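Local coordinates for HTH-type transcriptional activator AmpR (PDB 3KOS), which regulates expression of the AmpC beta-lactamase gene as a LysR-family DNA-binding transcription factor, here represented by its effector-binding domain, at residues 192-195 / 196-199; 21-25 / 26-30; 115-118 / 119-122; 200-203 / 204-208. All coordinates share one frame; numbering follows the deposited sequence.

Interaction 1: residues 192-195 / 196-199; sequences ETPA and MREF
T193 takes the N-cap position of helix 194-209, the last helix of this LysR-type effector-binding domain, and its side chain accepts from M196 N with OG1 at 3.1 Å. The first torsion, 62°, sets OG1 between the backbone N and the carbonyl carbon, from where it turns back to an amide of the first turn, as a capping hydroxyl does. Threonine suits a cap because its short hydroxyl reaches that N-H. Routine backbone bonds follow, R197 N to T193 O, E198 N to P194 O and F199 N to A195 O; P194, with no amide hydrogen to place, fits a first turn well.

E192 OE1 and R197 NH1 form a salt bridge at 2.9 Å, nearly straight at 164°. Their planes stand 70° apart, yet OE1 lies in the guanidinium plane and offers its anti lone pair. T193 O sits 3.7 Å above that plane, over its centre.

M196, a selenomethionine buried against L14 and R186, folds its SE back to 3.4 Å from T193 OG1 and beside E192 CA. F199 turns inward, edge-to-face with F34, while E198 reaches H40 through OE1.

One water donates to E192 O and accepts from R197 NH2 at 2.7 Å.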
loop_
_atom_site.group_PDB
_atom_site.type_symbol
_atom_site.label_atom_id
_atom_site.label_comp_id
_atom_site.label_asym_id
_atom_site.label_seq_id
_atom_site.Cartn_x
_atom_site.Cartn_y
_atom_site.Cartn_z
ATOM N N GLU A 192 -13.538 15.689 -21.103
ATOM C CA GLU A 192 -12.097 15.924 -21.142
ATOM C C GLU A 192 -11.791 17.420 -21.160
ATOM O O GLU A 192 -12.194 18.139 -22.079
ATOM C CB GLU A 192 -11.494 15.235 -22.360
ATOM C CG GLU A 192 -9.992 15.289 -22.442
ATOM C CD GLU A 192 -9.487 14.858 -23.806
ATOM O OE1 GLU A 192 -9.604 15.655 -24.770
ATOM O OE2 GLU A 192 -8.977 13.725 -23.923
ATOM N N THR A 193 -11.078 17.882 -20.135
ATOM C CA THR A 193 -10.722 19.287 -19.974
ATOM C C THR A 193 -9.342 19.557 -20.557
ATOM O O THR A 193 -8.588 18.626 -20.836
ATOM C CB THR A 193 -10.663 19.664 -18.482
ATOM O OG1 THR A 193 -9.635 18.881 -17.849
ATOM C CG2 THR A 193 -12.010 19.405 -17.801
ATOM N N PRO A 194 -9.001 20.841 -20.752
ATOM C CA PRO A 194 -7.649 21.184 -21.202
ATOM C C PRO A 194 -6.574 20.706 -20.224
ATOM O O PRO A 194 -5.506 20.276 -20.657
ATOM C CB PRO A 194 -7.665 22.718 -21.242
ATOM C CG PRO A 194 -9.101 23.087 -21.355
ATOM C CD PRO A 194 -9.891 22.013 -20.679
ATOM N N ALA A 195 -6.847 20.811 -18.930
ATOM C CA ALA A 195 -5.885 20.384 -17.909
ATOM C C ALA A 195 -5.607 18.888 -18.047
ATOM O O ALA A 195 -4.466 18.445 -17.920
ATOM C CB ALA A 195 -6.409 20.697 -16.523
HETATM N N MSE A 196 -6.653 18.113 -18.315
HETATM C CA MSE A 196 -6.490 16.676 -18.534
HETATM C C MSE A 196 -5.638 16.394 -19.770
HETATM O O MSE A 196 -4.707 15.586 -19.720
HETATM C CB MSE A 196 -7.858 15.985 -18.634
HETATM C CG MSE A 196 -8.628 16.011 -17.315
HETATM SE SE MSE A 196 -10.542 15.589 -17.561
HETATM C CE MSE A 196 -10.358 13.751 -18.200
ATOM N N ARG A 197 -5.931 17.076 -20.879
ATOM C CA ARG A 197 -5.169 16.843 -22.096
ATOM C C ARG A 197 -3.703 17.167 -21.859
ATOM O O ARG A 197 -2.815 16.465 -22.341
ATOM C CB ARG A 197 -5.720 17.679 -23.270
ATOM C CG ARG A 197 -7.029 17.154 -23.852
ATOM C CD ARG A 197 -7.462 17.950 -25.116
ATOM N NE ARG A 197 -7.982 19.266 -24.760
ATOM C CZ ARG A 197 -9.246 19.492 -24.414
ATOM N NH1 ARG A 197 -10.112 18.491 -24.398
ATOM N NH2 ARG A 197 -9.650 20.714 -24.088
ATOM N N GLU A 198 -3.452 18.242 -21.125
ATOM C CA GLU A 198 -2.086 18.667 -20.854
ATOM C C GLU A 198 -1.342 17.685 -19.961
ATOM O O GLU A 198 -0.197 17.325 -20.234
ATOM C CB GLU A 198 -2.082 20.081 -20.275
ATOM C CG GLU A 198 -2.374 21.110 -21.373
ATOM C CD GLU A 198 -2.593 22.513 -20.870
ATOM O OE1 GLU A 198 -2.757 22.707 -19.649
ATOM O OE2 GLU A 198 -2.619 23.434 -21.717
ATOM N N PHE A 199 -1.996 17.243 -18.895
ATOM C CA PHE A 199 -1.384 16.239 -18.036
ATOM C C PHE A 199 -1.080 14.942 -18.800
ATOM O O PHE A 199 0.004 14.382 -18.669
ATOM C CB PHE A 199 -2.259 15.948 -16.821
ATOM C CG PHE A 199 -1.682 14.898 -15.912
ATOM C CD1 PHE A 199 -1.996 13.565 -16.097
ATOM C CD2 PHE A 199 -0.795 15.246 -14.905
ATOM C CE1 PHE A 199 -1.459 12.584 -15.269
ATOM C CE2 PHE A 199 -0.248 14.273 -14.077
ATOM C CZ PHE A 199 -0.588 12.939 -14.259
HETATM O O HOH W 1 -12.256 20.561 -23.579
#

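Interaction 2: residues 21-25 / 26-30; sequences TFAIG and CLFPL
C26 and F22 meet on one side of helix 20-37, the helix of the beta-alpha-beta unit formed with strands 12-19 and 41-48. From C26 the path is short. CB stands over the centre of the F22 ring, 3.8 Å above its plane, a CH-pi contact. C26 SG, anti to the backbone N (chi1 -178°), carries on toward F22 CZ, at 3.5 Å, and CE2, and makes an oblique sulfur-aromatic contact. A cysteine suits this place because a small, polarisable sulfur can follow CB out toward the rim near CZ and CE2. F22 CE1 touches L27 CB as well, so two successive residues hold the ring.

The other pairing is A23 with F28. A23 CB lies over one face of the F28 ring, offset toward the rim, with F28 CZ at 3.7 Å; the methyl is small enough to let the ring lie against the helix. I24 CD1 reaches CD2 of the same ring obliquely, and T141 and M134 of the second subunit pack on I24 and F28 respectively.

The backbone widens here into a pi-type turn. F22 O accepts from both C26 N, which lies 35° out of the carbonyl plane, and L27 N, at 3.0 Å in a straighter bond, while F28 N reaches back five residues to A23 O at 2.9 Å. P29 has no N-H to give, which suits the kink at its own position. Dispersion and CH-pi contacts therefore join the side chains, while a shared acceptor at F22 O and i to i+5 bonds carry the backbone through the irregular turn.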
loop_
_atom_site.group_PDB
_atom_site.type_symbol
_atom_site.label_atom_id
_atom_site.label_comp_id
_atom_site.label_asym_id
_atom_site.label_seq_id
_atom_site.Cartn_x
_atom_site.Cartn_y
_atom_site.Cartn_z
ATOM N N THR A 21 1.323 1.809 -6.364
ATOM C CA THR A 21 2.575 1.291 -6.892
ATOM C C THR A 21 3.152 2.225 -7.953
ATOM O O THR A 21 4.355 2.503 -7.972
ATOM C CB THR A 21 2.382 -0.118 -7.453
ATOM O OG1 THR A 21 1.964 -0.985 -6.382
ATOM C CG2 THR A 21 3.682 -0.646 -8.041
ATOM N N PHE A 22 2.290 2.713 -8.831
ATOM C CA PHE A 22 2.716 3.664 -9.869
ATOM C C PHE A 22 3.075 5.031 -9.297
ATOM O O PHE A 22 4.003 5.676 -9.777
ATOM C CB PHE A 22 1.634 3.818 -10.926
ATOM C CG PHE A 22 2.058 4.623 -12.135
ATOM C CD1 PHE A 22 1.834 5.984 -12.181
ATOM C CD2 PHE A 22 2.654 4.005 -13.228
ATOM C CE1 PHE A 22 2.201 6.728 -13.296
ATOM C CE2 PHE A 22 3.029 4.744 -14.347
ATOM C CZ PHE A 22 2.802 6.108 -14.376
ATOM N N ALA A 23 2.325 5.490 -8.293
ATOM C CA ALA A 23 2.624 6.773 -7.670
ATOM C C ALA A 23 4.035 6.763 -7.084
ATOM O O ALA A 23 4.830 7.678 -7.313
ATOM C CB ALA A 23 1.584 7.081 -6.575
ATOM N N ILE A 24 4.350 5.716 -6.330
ATOM C CA ILE A 24 5.648 5.636 -5.667
ATOM C C ILE A 24 6.777 5.347 -6.660
ATOM O O ILE A 24 7.864 5.924 -6.582
ATOM C CB ILE A 24 5.649 4.532 -4.576
ATOM C CG1 ILE A 24 4.626 4.848 -3.486
ATOM C CG2 ILE A 24 7.030 4.385 -3.970
ATOM C CD1 ILE A 24 4.802 6.238 -2.833
ATOM N N GLY A 25 6.514 4.452 -7.604
ATOM C CA GLY A 25 7.572 3.942 -8.454
ATOM C C GLY A 25 7.823 4.752 -9.707
ATOM O O GLY A 25 8.850 4.573 -10.357
ATOM N N CYS A 26 6.900 5.645 -10.042
ATOM C CA CYS A 26 7.009 6.392 -11.297
ATOM C C CYS A 26 6.578 7.861 -11.206
ATOM O O CYS A 26 7.362 8.765 -11.499
ATOM C CB CYS A 26 6.224 5.673 -12.399
ATOM S SG CYS A 26 6.314 6.466 -14.040
ATOM N N LEU A 27 5.330 8.106 -10.814
ATOM C CA LEU A 27 4.770 9.456 -10.918
ATOM C C LEU A 27 5.363 10.478 -9.955
ATOM O O LEU A 27 5.690 11.594 -10.354
ATOM C CB LEU A 27 3.248 9.417 -10.750
ATOM C CG LEU A 27 2.553 10.763 -10.942
ATOM C CD1 LEU A 27 2.825 11.284 -12.359
ATOM C CD2 LEU A 27 1.058 10.615 -10.674
ATOM N N PHE A 28 5.466 10.125 -8.678
ATOM C CA PHE A 28 5.876 11.104 -7.678
ATOM C C PHE A 28 7.237 11.732 -7.983
ATOM O O PHE A 28 7.393 12.945 -7.873
ATOM C CB PHE A 28 5.835 10.511 -6.258
ATOM C CG PHE A 28 4.446 10.391 -5.686
ATOM C CD1 PHE A 28 3.353 10.898 -6.362
ATOM C CD2 PHE A 28 4.239 9.773 -4.453
ATOM C CE1 PHE A 28 2.068 10.788 -5.828
ATOM C CE2 PHE A 28 2.972 9.666 -3.917
ATOM C CZ PHE A 28 1.886 10.166 -4.598
ATOM N N PRO A 29 8.216 10.916 -8.389
ATOM C CA PRO A 29 9.522 11.500 -8.710
ATOM C C PRO A 29 9.448 12.477 -9.889
ATOM O O PRO A 29 10.317 13.339 -10.019
ATOM C CB PRO A 29 10.358 10.283 -9.102
ATOM C CG PRO A 29 9.721 9.130 -8.360
ATOM C CD PRO A 29 8.247 9.439 -8.401
ATOM N N LEU A 30 8.426 12.333 -10.727
ATOM C CA LEU A 30 8.290 13.179 -11.917
ATOM C C LEU A 30 7.413 14.406 -11.702
ATOM O O LEU A 30 7.325 15.265 -12.586
ATOM C CB LEU A 30 7.737 12.364 -13.081
ATOM C CG LEU A 30 8.651 11.239 -13.563
ATOM C CD1 LEU A 30 7.934 10.348 -14.546
ATOM C CD2 LEU A 30 9.913 11.828 -14.177
#

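Interaction 3: residues 115-118 / 119-122; sequences WALW and MQTV. Unlike the reference sequence in segment 119-122: T121 (reference Ala), V122 (reference Ala).
V122 lays its two methyls against the W118 indole, and this is the close-packed side of the contact. V122 CG1 sits 3.8 Å above the W118 ring plane, offset toward the rim, and makes a CH-pi contact with the six-membered ring; V122 CG2 lies 3.8 Å from W118 CZ3. A branched valine, here a difference from the reference sequence, can present both methyls at once to so broad a surface. The SE of selenomethionine M119 comes to the edge of the same six-membered ring, 4.0 Å from W118 CE3, a Met-aromatic contact. A bend at chi2 (-62°) turns its chain so that CE ends beside W115 CZ3. Both indoles are held by their nitrogens elsewhere, W115 NE1 on L107 O and W118 NE1 on T175 O, and both pack on P85 and I154.

Helix 114-121 is the crossover of a beta-alpha-beta unit between parallel strands 106-109 and 133-136, and W115, W118 and M119 are buried on its inward side.

The outer side is looser and more polar, with Q120 and T121 exposed. Q120 lies alongside L117, its OE1 3.8 Å from L117 CD2. T121, which also differs from the reference, gives L117 O two bonds, from N and from OG1 (2.9 Å), the two donors reaching that oxygen from opposite faces of its carbonyl plane.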
loop_
_atom_site.group_PDB
_atom_site.type_symbol
_atom_site.label_atom_id
_atom_site.label_comp_id
_atom_site.label_asym_id
_atom_site.label_seq_id
_atom_site.Cartn_x
_atom_site.Cartn_y
_atom_site.Cartn_z
ATOM N N TRP A 115 2.328 -16.864 -10.177
ATOM C CA TRP A 115 3.449 -17.774 -9.957
ATOM C C TRP A 115 3.415 -18.968 -10.912
ATOM O O TRP A 115 4.448 -19.377 -11.430
ATOM C CB TRP A 115 3.526 -18.220 -8.491
ATOM C CG TRP A 115 4.241 -17.203 -7.658
ATOM C CD1 TRP A 115 3.696 -16.366 -6.723
ATOM C CD2 TRP A 115 5.636 -16.886 -7.722
ATOM N NE1 TRP A 115 4.678 -15.550 -6.194
ATOM C CE2 TRP A 115 5.875 -15.855 -6.790
ATOM C CE3 TRP A 115 6.704 -17.374 -8.480
ATOM C CZ2 TRP A 115 7.145 -15.312 -6.588
ATOM C CZ3 TRP A 115 7.965 -16.840 -8.281
ATOM C CH2 TRP A 115 8.176 -15.813 -7.340
ATOM N N ALA A 116 2.226 -19.508 -11.154
ATOM C CA ALA A 116 2.083 -20.594 -12.115
ATOM C C ALA A 116 2.612 -20.146 -13.476
ATOM O O ALA A 116 3.337 -20.883 -14.144
ATOM C CB ALA A 116 0.625 -21.025 -12.223
ATOM N N LEU A 117 2.270 -18.927 -13.873
ATOM C CA LEU A 117 2.679 -18.417 -15.176
ATOM C C LEU A 117 4.177 -18.148 -15.258
ATOM O O LEU A 117 4.805 -18.468 -16.263
ATOM C CB LEU A 117 1.876 -17.170 -15.556
ATOM C CG LEU A 117 0.383 -17.456 -15.760
ATOM C CD1 LEU A 117 -0.435 -16.176 -15.806
ATOM C CD2 LEU A 117 0.158 -18.288 -17.024
ATOM N N TRP A 118 4.765 -17.565 -14.215
ATOM C CA TRP A 118 6.207 -17.323 -14.257
ATOM C C TRP A 118 6.997 -18.632 -14.292
ATOM O O TRP A 118 7.923 -18.785 -15.093
ATOM C CB TRP A 118 6.684 -16.436 -13.095
ATOM C CG TRP A 118 8.086 -15.982 -13.284
ATOM C CD1 TRP A 118 8.509 -14.887 -13.990
ATOM C CD2 TRP A 118 9.262 -16.621 -12.796
ATOM N NE1 TRP A 118 9.876 -14.804 -13.960
ATOM C CE2 TRP A 118 10.364 -15.863 -13.239
ATOM C CE3 TRP A 118 9.495 -17.765 -12.022
ATOM C CZ2 TRP A 118 11.675 -16.209 -12.930
ATOM C CZ3 TRP A 118 10.798 -18.108 -11.721
ATOM C CH2 TRP A 118 11.868 -17.335 -12.174
HETATM N N MSE A 119 6.645 -19.562 -13.404
HETATM C CA MSE A 119 7.281 -20.875 -13.378
HETATM C C MSE A 119 7.156 -21.552 -14.742
HETATM O O MSE A 119 8.131 -22.071 -15.272
HETATM C CB MSE A 119 6.651 -21.763 -12.298
HETATM C CG MSE A 119 6.982 -21.332 -10.871
HETATM SE SE MSE A 119 8.911 -21.415 -10.534
HETATM C CE MSE A 119 8.946 -20.789 -8.666
ATOM N N GLN A 120 5.945 -21.555 -15.288
ATOM C CA GLN A 120 5.688 -22.162 -16.595
ATOM C C GLN A 120 6.619 -21.571 -17.663
ATOM O O GLN A 120 7.199 -22.302 -18.469
ATOM C CB GLN A 120 4.218 -21.961 -16.974
ATOM C CG GLN A 120 3.830 -22.466 -18.355
ATOM C CD GLN A 120 2.366 -22.203 -18.697
ATOM O OE1 GLN A 120 1.956 -21.059 -18.923
ATOM N NE2 GLN A 120 1.575 -23.267 -18.753
ATOM N N THR A 121 6.785 -20.250 -17.640
ATOM C CA THR A 121 7.634 -19.544 -18.602
ATOM C C THR A 121 9.098 -19.948 -18.518
ATOM O O THR A 121 9.792 -20.001 -19.537
ATOM C CB THR A 121 7.513 -18.010 -18.418
ATOM O OG1 THR A 121 6.163 -17.613 -18.678
ATOM C CG2 THR A 121 8.447 -17.262 -19.349
ATOM N N VAL A 122 9.578 -20.234 -17.313
ATOM C CA VAL A 122 10.975 -20.629 -17.154
ATOM C C VAL A 122 11.142 -22.149 -17.159
ATOM O O VAL A 122 12.231 -22.655 -16.922
ATOM C CB VAL A 122 11.639 -20.035 -15.882
ATOM C CG1 VAL A 122 11.675 -18.521 -15.960
ATOM C CG2 VAL A 122 10.923 -20.503 -14.612
#

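Interaction 4: residues 200-203 / 204-208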
loop_
_atom_site.group_PDB
_atom_site.type_symbol
_atom_site.label_atom_id
_atom_site.label_comp_id
_atom_site.label_asym_id
_atom_site.label_seq_id
_atom_site.Cartn_x
_atom_site.Cartn_y
_atom_site.Cartn_z
ATOM N N SER A 200 -2.039 14.462 -19.586
ATOM C CA SER A 200 -1.838 13.234 -20.364
ATOM C C SER A 200 -0.688 13.363 -21.339
ATOM O O SER A 200 0.126 12.447 -21.475
ATOM C CB SER A 200 -3.086 12.876 -21.167
ATOM O OG SER A 200 -4.130 12.512 -20.306
ATOM N N ARG A 201 -0.636 14.492 -22.043
ATOM C CA ARG A 201 0.450 14.718 -22.990
ATOM C C ARG A 201 1.792 14.774 -22.275
ATOM O O ARG A 201 2.779 14.203 -22.746
ATOM C CB ARG A 201 0.236 16.009 -23.799
ATOM C CG ARG A 201 -0.928 15.959 -24.778
ATOM C CD ARG A 201 -0.793 17.028 -25.880
ATOM N NE ARG A 201 -0.631 18.382 -25.346
ATOM C CZ ARG A 201 -1.595 19.303 -25.311
ATOM N NH1 ARG A 201 -2.807 19.031 -25.793
ATOM N NH2 ARG A 201 -1.342 20.502 -24.804
ATOM N N TRP A 202 1.833 15.471 -21.144
ATOM C CA TRP A 202 3.070 15.573 -20.384
ATOM C C TRP A 202 3.569 14.194 -19.942
ATOM O O TRP A 202 4.752 13.870 -20.080
ATOM C CB TRP A 202 2.884 16.446 -19.146
ATOM C CG TRP A 202 4.008 16.254 -18.174
ATOM C CD1 TRP A 202 5.259 16.802 -18.251
ATOM C CD2 TRP A 202 3.997 15.439 -16.998
ATOM N NE1 TRP A 202 6.022 16.383 -17.192
ATOM C CE2 TRP A 202 5.274 15.542 -16.409
ATOM C CE3 TRP A 202 3.030 14.633 -16.383
ATOM C CZ2 TRP A 202 5.610 14.871 -15.230
ATOM C CZ3 TRP A 202 3.366 13.962 -15.208
ATOM C CH2 TRP A 202 4.646 14.082 -14.650
ATOM N N LEU A 203 2.663 13.390 -19.401
ATOM C CA LEU A 203 3.056 12.103 -18.815
ATOM C C LEU A 203 3.528 11.106 -19.881
ATOM O O LEU A 203 4.599 10.518 -19.763
ATOM C CB LEU A 203 1.913 11.519 -17.976
ATOM C CG LEU A 203 2.214 10.217 -17.219
ATOM C CD1 LEU A 203 3.517 10.315 -16.423
ATOM C CD2 LEU A 203 1.044 9.876 -16.301
ATOM N N THR A 204 2.738 10.914 -20.928
ATOM C CA THR A 204 3.174 10.022 -21.995
ATOM C C THR A 204 4.488 10.548 -22.590
ATOM O O THR A 204 5.368 9.778 -22.968
ATOM C CB THR A 204 2.099 9.858 -23.081
ATOM O OG1 THR A 204 1.697 11.147 -23.540
ATOM C CG2 THR A 204 0.884 9.134 -22.526
ATOM N N GLY A 205 4.634 11.864 -22.633
ATOM C CA GLY A 205 5.844 12.468 -23.155
ATOM C C GLY A 205 7.060 12.221 -22.286
ATOM O O GLY A 205 8.131 11.874 -22.781
ATOM N N VAL A 206 6.897 12.396 -20.980
ATOM C CA VAL A 206 8.015 12.300 -20.059
ATOM C C VAL A 206 8.428 10.845 -19.860
ATOM O O VAL A 206 9.570 10.562 -19.498
ATOM C CB VAL A 206 7.699 12.966 -18.717
ATOM C CG1 VAL A 206 6.859 12.030 -17.833
ATOM C CG2 VAL A 206 8.982 13.363 -18.008
ATOM N N LEU A 207 7.505 9.921 -20.108
ATOM C CA LEU A 207 7.840 8.506 -20.044
ATOM C C LEU A 207 8.732 8.119 -21.222
ATOM O O LEU A 207 9.642 7.302 -21.073
ATOM C CB LEU A 207 6.578 7.641 -19.970
ATOM C CG LEU A 207 5.931 7.752 -18.582
ATOM C CD1 LEU A 207 4.555 7.106 -18.527
ATOM C CD2 LEU A 207 6.851 7.154 -17.535
ATOM N N HIS A 208 8.480 8.722 -22.382
ATOM C CA HIS A 208 9.273 8.447 -23.585
ATOM C C HIS A 208 10.691 8.998 -23.461
ATOM O O HIS A 208 11.650 8.371 -23.911
ATOM C CB HIS A 208 8.594 9.022 -24.831
#
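Regular i to i+4 bonds run through this part of helix 194-209, with T204 N on S200 O, G205 N on R201 O, V206 N on W202 O and L207 N on L203 O. S200 O accepts a second bond from T204 OG1, at 2.9 Å. The threonine's first torsion of 53° folds OG1 back over the preceding turn, where the hydroxyl reaches that carbonyl from the opposite face of its plane to the amide of the same residue. Threonine thus fits a partly exposed helix position by spending its polar group on the helix itself.

On another side V206 and W202 lie side by side, pointing the same way. V206 CG1 stands 4.0 Å above the W202 indole plane, offset toward the rim, in a CH-pi contact with the six-membered ring. V206 CG1 also meets L203 CD1 at 4.0 Å, which in turn touches L207 CD1 at 4.0 Å, so the branched aliphatic side chains join successive turns. G205, on the exposed side, adds no side chain.

The polar ends of two buried side chains find partners elsewhere in the fold: W202 NE1 bonds D33 OD2, and S200 OG bonds Y61 OH and M196 O. W202 and V206 pack on L30 of helix 20-37, while L203 and L207 meet L78 of strand 73-86, which sets this part of the helix beside helix 20-37 and against the mixed sheet.

Along the chain the order is interaction 2, interaction 3, interaction 1 and interaction 4. Interactions 1 and 4 are successive parts of helix 194-209, their centres 12 Å apart. Interaction 2, on helix 20-37, packs against both: L27 CD1 meets F199 CZ at 4.2 Å, and C26 SG meets L207 CD2 at 3.6 Å. These two helices, from opposite ends of the sequence, thus pair beside the mixed sheet. Interaction 3 stands apart on helix 114-121, beside the two-stranded parallel sheet, its centre 28 Å from that of interaction 2 and 40 Å from that of interaction 1. This separation is consistent with the two-lobed periplasmic-binding-protein-like fold of LysR effector domains.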